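Local coordinates for protein cyclopenase asqI (Emericella nidulans, PDB 5YY3) that catalyses the zinc-dependent ring contraction of 4'-methoxycyclopenin to 4'-methoxyviridicatin, with loss of methyl isocyanate, in the aspoquinolone biosynthetic pathway, at residues T309-K314 and G343-D348; L331-P336 and Y352-N357; Y411-T416 and F606-T611. One frame throughout, in Å; residues are numbered along the deposited sequence.

How the contacts relate
Followed from the N terminus, the chain first meets contact 1 at 309-314, in the loop after strand 306-307, then contact 2 at 331-336, where helix 323-331 ends. It returns to contact 1 at 343-348 and to contact 2 at 352-357, so the two loops cross. They also touch: Leu347 CB packs on Tyr335 CD1 at 3.7 Å. Together they tie the 306-317 hairpin, by way of helix 335-339, to helices 323-331 and 355-367, the latter bringing His356 close to zinc ligand His218. Contact 3 follows in series, its centre about 26 Å from that of contact 2. It closes a loop of 189 residues, joining the loop after helix 391-410 to a loop of the strand-rich, Ig-like part.

Contact 1 (T309-K314 and G343-D348); sequences TTSKDK and GGCSLD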
ATOM      1  N   THR A 309       5.873 -52.875  -0.084  1.00 48.71           N
ATOM      2  CA  THR A 309       6.933 -53.466  -0.871  1.00 47.19           C
ATOM      3  C   THR A 309       6.257 -54.220  -2.028  1.00 49.35           C
ATOM      4  O   THR A 309       5.038 -54.404  -2.035  1.00 43.71           O
ATOM      5  CB  THR A 309       7.825 -54.374   0.049  1.00 52.41           C
ATOM      6  OG1 THR A 309       8.745 -53.549   0.781  1.00 52.20           O
ATOM      7  CG2 THR A 309       8.624 -55.430  -0.710  1.00 56.27           C
ATOM      8  N   THR A 310       7.040 -54.593  -3.030  1.00 55.26           N
ATOM      9  CA  THR A 310       6.592 -55.455  -4.116  1.00 56.70           C
ATOM     10  C   THR A 310       6.090 -56.837  -3.637  1.00 59.63           C
ATOM     11  O   THR A 310       5.352 -57.519  -4.356  1.00 62.12           O
ATOM     12  CB  THR A 310       7.740 -55.648  -5.135  1.00 55.01           C
ATOM     13  OG1 THR A 310       7.207 -56.017  -6.408  1.00 58.52           O
ATOM     14  CG2 THR A 310       8.748 -56.696  -4.638  1.00 54.06           C
ATOM     15  N   SER A 311       6.484 -57.256  -2.435  1.00 59.88           N
ATOM     16  CA  SER A 311       6.034 -58.543  -1.907  1.00 57.35           C
ATOM     17  C   SER A 311       5.035 -58.373  -0.751  1.00 60.61           C
ATOM     18  O   SER A 311       5.343 -57.772   0.284  1.00 57.31           O
ATOM     19  CB  SER A 311       7.232 -59.390  -1.470  1.00 64.49           C
ATOM     20  OG  SER A 311       8.016 -58.727  -0.497  1.00 65.89           O
ATOM     21  N   LYS A 312       3.856 -58.957  -0.957  1.00 62.38           N
ATOM     22  CA  LYS A 312       2.624 -58.699  -0.200  1.00 60.21           C
ATOM     23  C   LYS A 312       2.733 -58.340   1.289  1.00 57.46           C
ATOM     24  O   LYS A 312       2.060 -57.426   1.746  1.00 60.98           O
ATOM     25  CB  LYS A 312       1.694 -59.920  -0.344  1.00 65.57           C
ATOM     26  CG  LYS A 312       2.283 -61.237   0.198  1.00 71.91           C
ATOM     27  CD  LYS A 312       1.329 -62.427   0.050  1.00 75.03           C
ATOM     28  CE  LYS A 312       1.946 -63.707   0.631  1.00 79.37           C
ATOM     29  NZ  LYS A 312       1.059 -64.909   0.515  1.00 73.48           N
ATOM     30  N   ASP A 313       3.546 -59.057   2.053  1.00 63.30           N
ATOM     31  CA  ASP A 313       3.471 -58.952   3.513  1.00 61.86           C
ATOM     32  C   ASP A 313       4.784 -58.570   4.170  1.00 55.26           C
ATOM     33  O   ASP A 313       4.957 -58.775   5.369  1.00 53.36           O
ATOM     34  CB  ASP A 313       2.978 -60.272   4.123  1.00 65.77           C
ATOM     35  CG  ASP A 313       1.552 -60.613   3.719  1.00 72.65           C
ATOM     36  OD1 ASP A 313       0.879 -59.757   3.096  1.00 72.59           O
ATOM     37  OD2 ASP A 313       1.108 -61.747   4.015  1.00 71.99           O
ATOM     38  N   LYS A 314       5.709 -58.016   3.396  1.00 54.26           N
ATOM     39  CA  LYS A 314       6.938 -57.481   3.979  1.00 54.99           C
ATOM     40  C   LYS A 314       7.041 -55.965   3.735  1.00 49.27           C
ATOM     41  O   LYS A 314       7.899 -55.500   2.979  1.00 49.30           O
ATOM     42  CB  LYS A 314       8.165 -58.212   3.418  1.00 56.87           C
ATOM     43  CG  LYS A 314       8.170 -59.722   3.673  1.00 63.37           C
ATOM     44  CD  LYS A 314       8.147 -60.076   5.172  1.00 63.00           C
ATOM     45  CE  LYS A 314       9.515 -59.902   5.836  1.00 66.35           C
ATOM     46  NZ  LYS A 314       9.533 -60.388   7.252  1.00 56.49           N
ATOM     47  N   GLY A 343      16.610 -55.981   2.730  1.00 61.81           N
ATOM     48  CA  GLY A 343      16.995 -57.387   2.746  1.00 64.08           C
ATOM     49  C   GLY A 343      16.421 -58.290   1.664  1.00 62.85           C
ATOM     50  O   GLY A 343      15.870 -59.353   1.961  1.00 66.94           O
ATOM     51  N   GLY A 344      16.543 -57.866   0.411  1.00 63.69           N
ATOM     52  CA  GLY A 344      16.061 -58.657  -0.707  1.00 63.45           C
ATOM     53  C   GLY A 344      14.663 -58.292  -1.175  1.00 64.45           C
ATOM     54  O   GLY A 344      14.056 -59.025  -1.958  1.00 69.12           O
ATOM     55  N   CYS A 345      14.148 -57.164  -0.700  1.00 61.60           N
ATOM     56  CA  CYS A 345      12.827 -56.701  -1.120  1.00 61.41           C
ATOM     57  C   CYS A 345      12.891 -55.348  -1.830  1.00 54.04           C
ATOM     58  O   CYS A 345      13.858 -54.605  -1.677  1.00 55.05           O
ATOM     59  CB  CYS A 345      11.883 -56.625   0.082  1.00 59.05           C
ATOM     60  SG  CYS A 345      11.031 -58.192   0.447  1.00 67.83           S
ATOM     61  N   SER A 346      11.867 -55.039  -2.620  1.00 53.72           N
ATOM     62  CA  SER A 346      11.833 -53.781  -3.358  1.00 50.59           C
ATOM     63  C   SER A 346      10.613 -52.917  -3.014  1.00 51.49           C
ATOM     64  O   SER A 346       9.495 -53.420  -2.883  1.00 49.71           O
ATOM     65  CB  SER A 346      11.868 -54.053  -4.863  1.00 48.76           C
ATOM     66  OG  SER A 346      13.108 -54.621  -5.238  1.00 53.21           O
ATOM     67  N   LEU A 347      10.838 -51.612  -2.873  1.00 46.63           N
ATOM     68  CA  LEU A 347       9.742 -50.668  -2.659  1.00 41.52           C
ATOM     69  C   LEU A 347       8.863 -50.601  -3.894  1.00 39.96           C
ATOM     70  O   LEU A 347       9.371 -50.653  -5.014  1.00 42.83           O
ATOM     71  CB  LEU A 347      10.279 -49.278  -2.313  1.00 37.64           C
ATOM     72  CG  LEU A 347      10.821 -49.078  -0.893  1.00 37.52           C
ATOM     73  CD1 LEU A 347      11.633 -47.803  -0.802  1.00 34.67           C
ATOM     74  CD2 LEU A 347       9.703 -49.093   0.170  1.00 33.39           C
ATOM     75  N   ASP A 348       7.550 -50.490  -3.686  1.00 38.60           N
ATOM     76  CA  ASP A 348       6.571 -50.457  -4.783  1.00 37.38           C
ATOM     77  C   ASP A 348       6.538 -49.093  -5.514  1.00 36.03           C
ATOM     78  O   ASP A 348       5.763 -48.199  -5.160  1.00 34.89           O
ATOM     79  CB  ASP A 348       5.181 -50.807  -4.234  1.00 37.67           C
ATOM     80  CG  ASP A 348       4.158 -51.079  -5.326  1.00 36.19           C
ATOM     81  OD1 ASP A 348       4.459 -50.812  -6.514  1.00 40.11           O
ATOM     82  OD2 ASP A 348       3.046 -51.558  -4.988  1.00 36.35           O
TER
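Thr310 and Ser346 make the one hydrogen bond between 309-314 and 343-348: Thr310 N donates to Ser346 O at 2.7 Å. The bond is straight at both ends, 168° at the hydrogen and 171° at the carbonyl oxygen. The same oxygen is approached by a methyl group, Thr309 CG2 standing 3.1 Å from Ser346 O. That methyl, anti to its backbone N, also lies 3.6 Å from Cys345 CB. Beyond it Cys345 SG comes within 3.2 Å of Ser311 OG and 4.1 Å of Lys314 CB. No hydrogen bond is assigned to the sulfur-hydroxyl pair, and Ser311 OG, buried here, has no polar partner in the model.

The next shell shapes the loop that carries these groups. Ser311 to Lys314 form a type I turn closed by Lys314 N to Ser311 O (3.1 Å), and a weak bond from Thr309 OG1 to Lys314 O spans the loop's base. Thr309 and Leu347 form a single beta bridge, their CA atoms 4.3 Å apart, made up of the Thr310 N to Ser346 O bond and a backbone bond between Glu308 and Asp348. Asp348, the N-cap of helix 349-352, accepts from Glu350 N through OD1 and makes a salt bridge to Arg351 through OD2, while Asn339 holds Leu347 N. The contact lays the loop between strands 306-307 and 316-317 against the linker from helix 335-339 to helix 349-352.

Contact 2 (L331-P336 and Y352-N357); sequences LDAQYP and YGNLHN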
ATOM      1  N   LEU A 331      10.055 -39.650  -1.952  1.00 27.24           N
ATOM      2  CA  LEU A 331       9.677 -38.411  -2.645  1.00 25.38           C
ATOM      3  C   LEU A 331      10.618 -38.111  -3.810  1.00 27.11           C
ATOM      4  O   LEU A 331      10.188 -37.598  -4.846  1.00 25.66           O
ATOM      5  CB  LEU A 331       9.672 -37.221  -1.674  1.00 26.08           C
ATOM      6  CG  LEU A 331       8.445 -37.116  -0.761  1.00 21.13           C
ATOM      7  CD1 LEU A 331       8.640 -36.076   0.339  1.00 21.28           C
ATOM      8  CD2 LEU A 331       7.176 -36.842  -1.585  1.00 21.13           C
ATOM      9  N   ASP A 332      11.895 -38.450  -3.642  1.00 26.48           N
ATOM     10  CA  ASP A 332      12.895 -38.168  -4.665  1.00 27.55           C
ATOM     11  C   ASP A 332      13.249 -39.414  -5.483  1.00 27.10           C
ATOM     12  O   ASP A 332      14.256 -39.419  -6.198  1.00 27.62           O
ATOM     13  CB  ASP A 332      14.145 -37.579  -4.015  1.00 25.36           C
ATOM     14  CG  ASP A 332      15.092 -36.944  -5.016  1.00 31.10           C
ATOM     15  OD1 ASP A 332      14.655 -36.063  -5.798  1.00 30.98           O
ATOM     16  OD2 ASP A 332      16.283 -37.326  -5.020  1.00 37.66           O
ATOM     17  N   ALA A 333      12.409 -40.451  -5.381  1.00 31.17           N
ATOM     18  CA  ALA A 333      12.550 -41.723  -6.139  1.00 29.96           C
ATOM     19  C   ALA A 333      13.930 -42.364  -6.039  1.00 31.31           C
ATOM     20  O   ALA A 333      14.489 -42.845  -7.026  1.00 35.87           O
ATOM     21  CB  ALA A 333      12.206 -41.521  -7.605  1.00 21.45           C
ATOM     22  N   GLN A 334      14.473 -42.396  -4.839  1.00 27.32           N
ATOM     23  CA  GLN A 334      15.751 -43.066  -4.629  1.00 35.56           C
ATOM     24  C   GLN A 334      15.615 -44.514  -4.241  1.00 36.09           C
ATOM     25  O   GLN A 334      16.155 -44.956  -3.248  1.00 37.48           O
ATOM     26  CB  GLN A 334      16.538 -42.284  -3.605  1.00 34.69           C
ATOM     27  CG  GLN A 334      16.654 -40.954  -4.197  1.00 41.90           C
ATOM     28  CD  GLN A 334      17.589 -40.101  -3.480  1.00 42.11           C
ATOM     29  OE1 GLN A 334      17.477 -39.892  -2.266  1.00 48.67           O
ATOM     30  NE2 GLN A 334      18.531 -39.555  -4.223  1.00 43.90           N
ATOM     31  N   TYR A 335      14.877 -45.238  -5.063  1.00 34.75           N
ATOM     32  CA  TYR A 335      14.615 -46.634  -4.799  1.00 40.44           C
ATOM     33  C   TYR A 335      15.882 -47.512  -4.816  1.00 41.89           C
ATOM     34  O   TYR A 335      15.977 -48.424  -4.008  1.00 44.43           O
ATOM     35  CB  TYR A 335      13.571 -47.145  -5.782  1.00 36.77           C
ATOM     36  CG  TYR A 335      12.246 -46.399  -5.687  1.00 33.59           C
ATOM     37  CD1 TYR A 335      11.404 -46.588  -4.598  1.00 33.25           C
ATOM     38  CD2 TYR A 335      11.837 -45.507  -6.685  1.00 30.91           C
ATOM     39  CE1 TYR A 335      10.193 -45.931  -4.498  1.00 32.24           C
ATOM     40  CE2 TYR A 335      10.617 -44.839  -6.594  1.00 29.62           C
ATOM     41  CZ  TYR A 335       9.805 -45.061  -5.493  1.00 29.63           C
ATOM     42  OH  TYR A 335       8.598 -44.420  -5.373  1.00 27.01           O
ATOM     43  N   PRO A 336      16.869 -47.233  -5.697  1.00 41.32           N
ATOM     44  CA  PRO A 336      18.088 -48.052  -5.576  1.00 41.36           C
ATOM     45  C   PRO A 336      18.780 -47.957  -4.206  1.00 46.60           C
ATOM     46  O   PRO A 336      19.157 -48.980  -3.636  1.00 48.53           O
ATOM     47  CB  PRO A 336      18.992 -47.492  -6.681  1.00 41.83           C
ATOM     48  CG  PRO A 336      18.042 -47.008  -7.711  1.00 40.32           C
ATOM     49  CD  PRO A 336      16.870 -46.445  -6.945  1.00 39.30           C
ATOM     50  N   TYR A 352       4.108 -45.376  -5.115  1.00 30.64           N
ATOM     51  CA  TYR A 352       4.607 -44.098  -4.610  1.00 29.88           C
ATOM     52  C   TYR A 352       5.298 -43.225  -5.677  1.00 30.56           C
ATOM     53  O   TYR A 352       5.411 -42.007  -5.508  1.00 32.00           O
ATOM     54  CB  TYR A 352       5.538 -44.360  -3.417  1.00 24.99           C
ATOM     55  CG  TYR A 352       4.875 -45.260  -2.390  1.00 27.79           C
ATOM     56  CD1 TYR A 352       3.760 -44.829  -1.683  1.00 27.49           C
ATOM     57  CD2 TYR A 352       5.332 -46.557  -2.164  1.00 30.55           C
ATOM     58  CE1 TYR A 352       3.131 -45.661  -0.754  1.00 27.88           C
ATOM     59  CE2 TYR A 352       4.709 -47.396  -1.237  1.00 28.71           C
ATOM     60  CZ  TYR A 352       3.617 -46.937  -0.538  1.00 28.54           C
ATOM     61  OH  TYR A 352       2.986 -47.745   0.369  1.00 29.33           O
ATOM     62  N   GLY A 353       5.757 -43.832  -6.768  1.00 33.07           N
ATOM     63  CA  GLY A 353       6.242 -43.079  -7.915  1.00 26.64           C
ATOM     64  C   GLY A 353       7.485 -42.225  -7.725  1.00 31.32           C
ATOM     65  O   GLY A 353       8.383 -42.555  -6.937  1.00 29.67           O
ATOM     66  N   ASN A 354       7.532 -41.123  -8.472  1.00 29.21           N
ATOM     67  CA  ASN A 354       8.609 -40.136  -8.395  1.00 30.70           C
ATOM     68  C   ASN A 354       8.034 -38.723  -8.259  1.00 30.26           C
ATOM     69  O   ASN A 354       8.167 -37.899  -9.168  1.00 27.17           O
ATOM     70  CB  ASN A 354       9.507 -40.222  -9.642  1.00 29.03           C
ATOM     71  CG  ASN A 354      10.750 -39.367  -9.521  1.00 29.31           C
ATOM     72  OD1 ASN A 354      10.999 -38.776  -8.469  1.00 32.94           O
ATOM     73  ND2 ASN A 354      11.556 -39.322 -10.576  1.00 31.82           N
ATOM     74  N   LEU A 355       7.389 -38.448  -7.127  1.00 30.64           N
ATOM     75  CA  LEU A 355       6.564 -37.241  -6.989  1.00 28.75           C
ATOM     76  C   LEU A 355       7.329 -35.914  -7.079  1.00 25.97           C
ATOM     77  O   LEU A 355       6.850 -34.972  -7.707  1.00 27.14           O
ATOM     78  CB  LEU A 355       5.799 -37.286  -5.663  1.00 25.91           C
ATOM     79  CG  LEU A 355       4.797 -36.171  -5.402  1.00 23.55           C
ATOM     80  CD1 LEU A 355       3.847 -36.044  -6.579  1.00 27.52           C
ATOM     81  CD2 LEU A 355       4.031 -36.462  -4.136  1.00 26.96           C
ATOM     82  N   HIS A 356       8.498 -35.827  -6.444  1.00 28.06           N
ATOM     83  CA  HIS A 356       9.243 -34.571  -6.414  1.00 25.43           C
ATOM     84  C   HIS A 356       9.658 -34.153  -7.814  1.00 28.74           C
ATOM     85  O   HIS A 356       9.399 -33.024  -8.239  1.00 27.50           O
ATOM     86  CB  HIS A 356      10.490 -34.673  -5.524  1.00 22.67           C
ATOM     87  CG  HIS A 356      11.448 -33.533  -5.702  1.00 26.24           C
ATOM     88  ND1 HIS A 356      11.088 -32.218  -5.488  1.00 22.60           N
ATOM     89  CD2 HIS A 356      12.745 -33.507  -6.101  1.00 26.56           C
ATOM     90  CE1 HIS A 356      12.125 -31.432  -5.736  1.00 24.86           C
ATOM     91  NE2 HIS A 356      13.142 -32.193  -6.108  1.00 24.64           N
ATOM     92  N   ASN A 357      10.295 -35.064  -8.538  1.00 28.01           N
ATOM     93  CA  ASN A 357      10.860 -34.698  -9.838  1.00 27.70           C
ATOM     94  C   ASN A 357       9.801 -34.580 -10.945  1.00 25.51           C
ATOM     95  O   ASN A 357       9.931 -33.756 -11.847  1.00 29.94           O
ATOM     96  CB  ASN A 357      11.955 -35.694 -10.230  1.00 29.04           C
ATOM     97  CG  ASN A 357      13.142 -35.657  -9.269  1.00 28.84           C
ATOM     98  OD1 ASN A 357      14.038 -34.816  -9.395  1.00 31.72           O
ATOM     99  ND2 ASN A 357      13.149 -36.564  -8.302  1.00 27.05           N
TER
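A Schellman motif ending helix 323-331, with Ala333 at positive phi as its C-prime residue, abuts the start of helix 355-367, where Asn354 is the N-cap. The backbone evidence is His356 N to Leu331 O at 2.9 Å: a first-turn N-H of the second helix is satisfied by a carbonyl from the last turn of the first.

Asn357 ND2 bridges two acceptors. It meets Asn354 OD1 at 3.1 Å, nearly in its own amide plane and on a lone pair of that oxygen. Across the contact it meets Asp332 OD1 at 3.0 Å, from 53° above the carboxylate plane, which holds the Asn357 amide between N-cap and loop. A chi1 of -166° sets Asp332 CG anti to its backbone N, and the side chain lies alongside that of His356. Asp332 OD1 is at the edge of the imidazole, 3.2 Å from His356 CD2; the other oxygen, OD2, is hydrogen-bonded to Tyr193 OH. Ala333 CB presses on the Asn354 amide, 3.1 Å from Asn354 OD1. Farther along, Tyr335 OH donates to Gly353 O, which lies in the ring plane; the modelled 2.4 Å is too short for its exact length to be trusted. Leu331 and Leu355 run side by side, meeting at their CD2 atoms (4.1 Å).

The His356 side chain lies about 5 Å from that of the zinc ligand His218 and is hydrogen-bonded through ND1 to Trp396 NE1. Leu331 packs on helices 210-231, 288-304 and 391-410, and Leu355 on the latter two.

Contact 3 (Y411-T416 and F606-T611); sequences YPQDIT and FNRAWT
Gln413 and Trp610 lie at the tight centre, in a single beta bridge gripped by two backbone bonds: Gln413 N to Ala609 O at 2.7 Å and Thr611 N to Gln413 O at 2.9 Å. Trp610 CA adds a C-H...O contact to that second oxygen. The Gln413 side chain extends from a CG set between its backbone N and carbonyl carbon (chi1 58°) and crosses the Arg608 side chain at about a right angle, with Gln413 CD 3.6 Å from Arg608 CB. Its NE2 hydrogen-bonds to Asn607 OD1 at 3.0 Å, the amide planes 50° apart, and weakly to Pro605 O. Ile415 CD1 sits over one face of the indole, 3.6 Å from the centroid of the Trp610 five-membered ring and 15° off the normal, a CH-pi contact. The indole N-H is held by Pro605 O.

Side-chain contacts are longer around the partly exposed Pro412, Asp414 and Thr611: Pro412 CB is 4.2 Å from Ala609 CB and Asp414 CB 4.1 Å from Thr611 CG2, although that methyl comes to 3.6 Å from Asp414 CA. Asp414 forms an Asx turn, OD1 taking Thr416 N and OG1 from one face of its carboxylate and also Gln612 NE2. The contact joins the loop after helix 391-410 to the loop before helix 611-614, where the helical and strand-rich, Ig-like parts of this hemocyanin-like fold meet.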
ATOM      1  N   TYR A 411       6.575 -39.648  14.669  1.00 30.37           N
ATOM      2  CA  TYR A 411       7.648 -40.310  15.403  1.00 27.97           C
ATOM      3  C   TYR A 411       8.435 -39.333  16.261  1.00 26.95           C
ATOM      4  O   TYR A 411       9.549 -38.934  15.898  1.00 28.70           O
ATOM      5  CB  TYR A 411       8.575 -41.044  14.427  1.00 32.77           C
ATOM      6  CG  TYR A 411       7.815 -42.072  13.612  1.00 34.24           C
ATOM      7  CD1 TYR A 411       7.437 -43.287  14.171  1.00 32.76           C
ATOM      8  CD2 TYR A 411       7.432 -41.804  12.305  1.00 31.42           C
ATOM      9  CE1 TYR A 411       6.709 -44.216  13.437  1.00 34.03           C
ATOM     10  CE2 TYR A 411       6.708 -42.727  11.566  1.00 30.68           C
ATOM     11  CZ  TYR A 411       6.351 -43.927  12.139  1.00 32.85           C
ATOM     12  OH  TYR A 411       5.637 -44.837  11.406  1.00 37.53           O
ATOM     13  N   PRO A 412       7.859 -38.955  17.418  1.00 22.02           N
ATOM     14  CA  PRO A 412       8.449 -37.964  18.323  1.00 25.59           C
ATOM     15  C   PRO A 412       9.785 -38.453  18.880  1.00 29.70           C
ATOM     16  O   PRO A 412      10.124 -39.619  18.701  1.00 25.72           O
ATOM     17  CB  PRO A 412       7.413 -37.828  19.446  1.00 27.49           C
ATOM     18  CG  PRO A 412       6.180 -38.495  18.958  1.00 29.59           C
ATOM     19  CD  PRO A 412       6.560 -39.458  17.894  1.00 23.24           C
ATOM     20  N   GLN A 413      10.543 -37.575  19.529  1.00 29.46           N
ATOM     21  CA  GLN A 413      11.809 -37.987  20.133  1.00 28.52           C
ATOM     22  C   GLN A 413      11.958 -37.341  21.497  1.00 28.59           C
ATOM     23  O   GLN A 413      11.469 -36.232  21.728  1.00 30.73           O
ATOM     24  CB  GLN A 413      13.005 -37.633  19.236  1.00 26.50           C
ATOM     25  CG  GLN A 413      13.140 -36.152  18.894  1.00 27.92           C
ATOM     26  CD  GLN A 413      14.220 -35.877  17.856  1.00 30.01           C
ATOM     27  OE1 GLN A 413      14.933 -36.782  17.437  1.00 32.64           O
ATOM     28  NE2 GLN A 413      14.318 -34.622  17.412  1.00 28.76           N
ATOM     29  N   ASP A 414      12.616 -38.063  22.398  1.00 34.97           N
ATOM     30  CA  ASP A 414      12.894 -37.603  23.756  1.00 31.89           C
ATOM     31  C   ASP A 414      13.955 -36.497  23.744  1.00 28.75           C
ATOM     32  O   ASP A 414      15.089 -36.729  23.322  1.00 29.37           O
ATOM     33  CB  ASP A 414      13.372 -38.780  24.605  1.00 28.78           C
ATOM     34  CG  ASP A 414      13.379 -38.472  26.083  1.00 31.86           C
ATOM     35  OD1 ASP A 414      13.607 -37.302  26.461  1.00 32.19           O
ATOM     36  OD2 ASP A 414      13.153 -39.409  26.877  1.00 40.56           O
ATOM     37  N   ILE A 415      13.607 -35.308  24.227  1.00 25.59           N
ATOM     38  CA  ILE A 415      14.525 -34.178  24.140  1.00 31.03           C
ATOM     39  C   ILE A 415      15.711 -34.340  25.097  1.00 31.05           C
ATOM     40  O   ILE A 415      16.734 -33.663  24.942  1.00 31.35           O
ATOM     41  CB  ILE A 415      13.802 -32.824  24.430  1.00 30.66           C
ATOM     42  CG1 ILE A 415      14.554 -31.676  23.770  1.00 26.52           C
ATOM     43  CG2 ILE A 415      13.684 -32.551  25.922  1.00 35.03           C
ATOM     44  CD1 ILE A 415      14.793 -31.888  22.300  1.00 30.39           C
ATOM     45  N   THR A 416      15.575 -35.238  26.078  1.00 28.98           N
ATOM     46  CA  THR A 416      16.651 -35.516  27.032  1.00 32.49           C
ATOM     47  C   THR A 416      17.536 -36.685  26.584  1.00 31.31           C
ATOM     48  O   THR A 416      18.655 -36.832  27.064  1.00 35.98           O
ATOM     49  CB  THR A 416      16.108 -35.853  28.430  1.00 31.54           C
ATOM     50  OG1 THR A 416      15.428 -37.111  28.376  1.00 32.25           O
ATOM     51  CG2 THR A 416      15.150 -34.786  28.936  1.00 33.37           C
ATOM     52  N   PHE A 606      15.074 -30.293  16.219  1.00 22.03           N
ATOM     53  CA  PHE A 606      13.814 -29.807  15.675  1.00 26.18           C
ATOM     54  C   PHE A 606      13.309 -30.620  14.489  1.00 28.31           C
ATOM     55  O   PHE A 606      12.352 -30.224  13.850  1.00 28.67           O
ATOM     56  CB  PHE A 606      13.947 -28.339  15.270  1.00 21.47           C
ATOM     57  CG  PHE A 606      14.144 -27.415  16.444  1.00 23.00           C
ATOM     58  CD1 PHE A 606      13.097 -27.153  17.312  1.00 19.24           C
ATOM     59  CD2 PHE A 606      15.376 -26.822  16.681  1.00 20.33           C
ATOM     60  CE1 PHE A 606      13.266 -26.311  18.370  1.00 20.21           C
ATOM     61  CE2 PHE A 606      15.555 -25.983  17.750  1.00 19.30           C
ATOM     62  CZ  PHE A 606      14.497 -25.720  18.592  1.00 21.36           C
ATOM     63  N   ASN A 607      13.943 -31.759  14.218  1.00 31.53           N
ATOM     64  CA  ASN A 607      13.631 -32.559  13.038  1.00 26.15           C
ATOM     65  C   ASN A 607      12.560 -33.614  13.310  1.00 29.04           C
ATOM     66  O   ASN A 607      12.015 -34.205  12.378  1.00 32.19           O
ATOM     67  CB  ASN A 607      14.898 -33.216  12.499  1.00 25.47           C
ATOM     68  CG  ASN A 607      15.561 -34.126  13.519  1.00 32.01           C
ATOM     69  OD1 ASN A 607      15.423 -33.922  14.727  1.00 27.83           O
ATOM     70  ND2 ASN A 607      16.286 -35.136  13.038  1.00 30.38           N
ATOM     71  N   ARG A 608      12.246 -33.832  14.583  1.00 25.42           N
ATOM     72  CA  ARG A 608      11.102 -34.669  14.976  1.00 27.77           C
ATOM     73  C   ARG A 608      10.328 -33.960  16.066  1.00 23.63           C
ATOM     74  O   ARG A 608      10.856 -33.048  16.685  1.00 22.04           O
ATOM     75  CB  ARG A 608      11.557 -36.044  15.480  1.00 28.25           C
ATOM     76  CG  ARG A 608      11.634 -37.081  14.405  1.00 33.72           C
ATOM     77  CD  ARG A 608      12.515 -38.214  14.820  1.00 37.66           C
ATOM     78  NE  ARG A 608      13.756 -38.165  14.061  1.00 44.04           N
ATOM     79  CZ  ARG A 608      13.862 -38.567  12.802  1.00 44.04           C
ATOM     80  NH1 ARG A 608      12.799 -39.068  12.194  1.00 44.17           N
ATOM     81  NH2 ARG A 608      15.029 -38.490  12.162  1.00 48.91           N
ATOM     82  N   ALA A 609       9.092 -34.372  16.320  1.00 24.56           N
ATOM     83  CA  ALA A 609       8.347 -33.756  17.410  1.00 22.93           C
ATOM     84  C   ALA A 609       9.011 -34.148  18.727  1.00 25.41           C
ATOM     85  O   ALA A 609       9.748 -35.134  18.777  1.00 29.41           O
ATOM     86  CB  ALA A 609       6.887 -34.177  17.392  1.00 21.23           C
ATOM     87  N   TRP A 610       8.759 -33.382  19.787  1.00 26.01           N
ATOM     88  CA  TRP A 610       9.328 -33.706  21.093  1.00 25.57           C
ATOM     89  C   TRP A 610       8.305 -34.426  21.931  1.00 28.51           C
ATOM     90  O   TRP A 610       7.140 -34.034  22.015  1.00 27.67           O
ATOM     91  CB  TRP A 610       9.804 -32.464  21.841  1.00 22.51           C
ATOM     92  CG  TRP A 610      10.859 -31.704  21.137  1.00 24.93           C
ATOM     93  CD1 TRP A 610      11.540 -32.085  20.013  1.00 21.62           C
ATOM     94  CD2 TRP A 610      11.353 -30.407  21.493  1.00 24.18           C
ATOM     95  NE1 TRP A 610      12.434 -31.098  19.651  1.00 24.74           N
ATOM     96  CE2 TRP A 610      12.333 -30.059  20.544  1.00 21.69           C
ATOM     97  CE3 TRP A 610      11.060 -29.508  22.525  1.00 22.86           C
ATOM     98  CZ2 TRP A 610      13.025 -28.852  20.597  1.00 20.86           C
ATOM     99  CZ3 TRP A 610      11.742 -28.315  22.579  1.00 21.55           C
ATOM    100  CH2 TRP A 610      12.716 -27.994  21.621  1.00 22.48           C
ATOM    101  N   THR A 611       8.762 -35.489  22.567  1.00 33.55           N
ATOM    102  CA  THR A 611       7.870 -36.371  23.281  1.00 31.83           C
ATOM    103  C   THR A 611       7.336 -35.641  24.528  1.00 31.46           C
ATOM    104  O   THR A 611       6.208 -35.881  24.971  1.00 32.42           O
ATOM    105  CB  THR A 611       8.597 -37.681  23.629  1.00 35.78           C
ATOM    106  OG1 THR A 611       7.635 -38.691  23.912  1.00 47.74           O
ATOM    107  CG2 THR A 611       9.493 -37.501  24.826  1.00 29.06           C
TER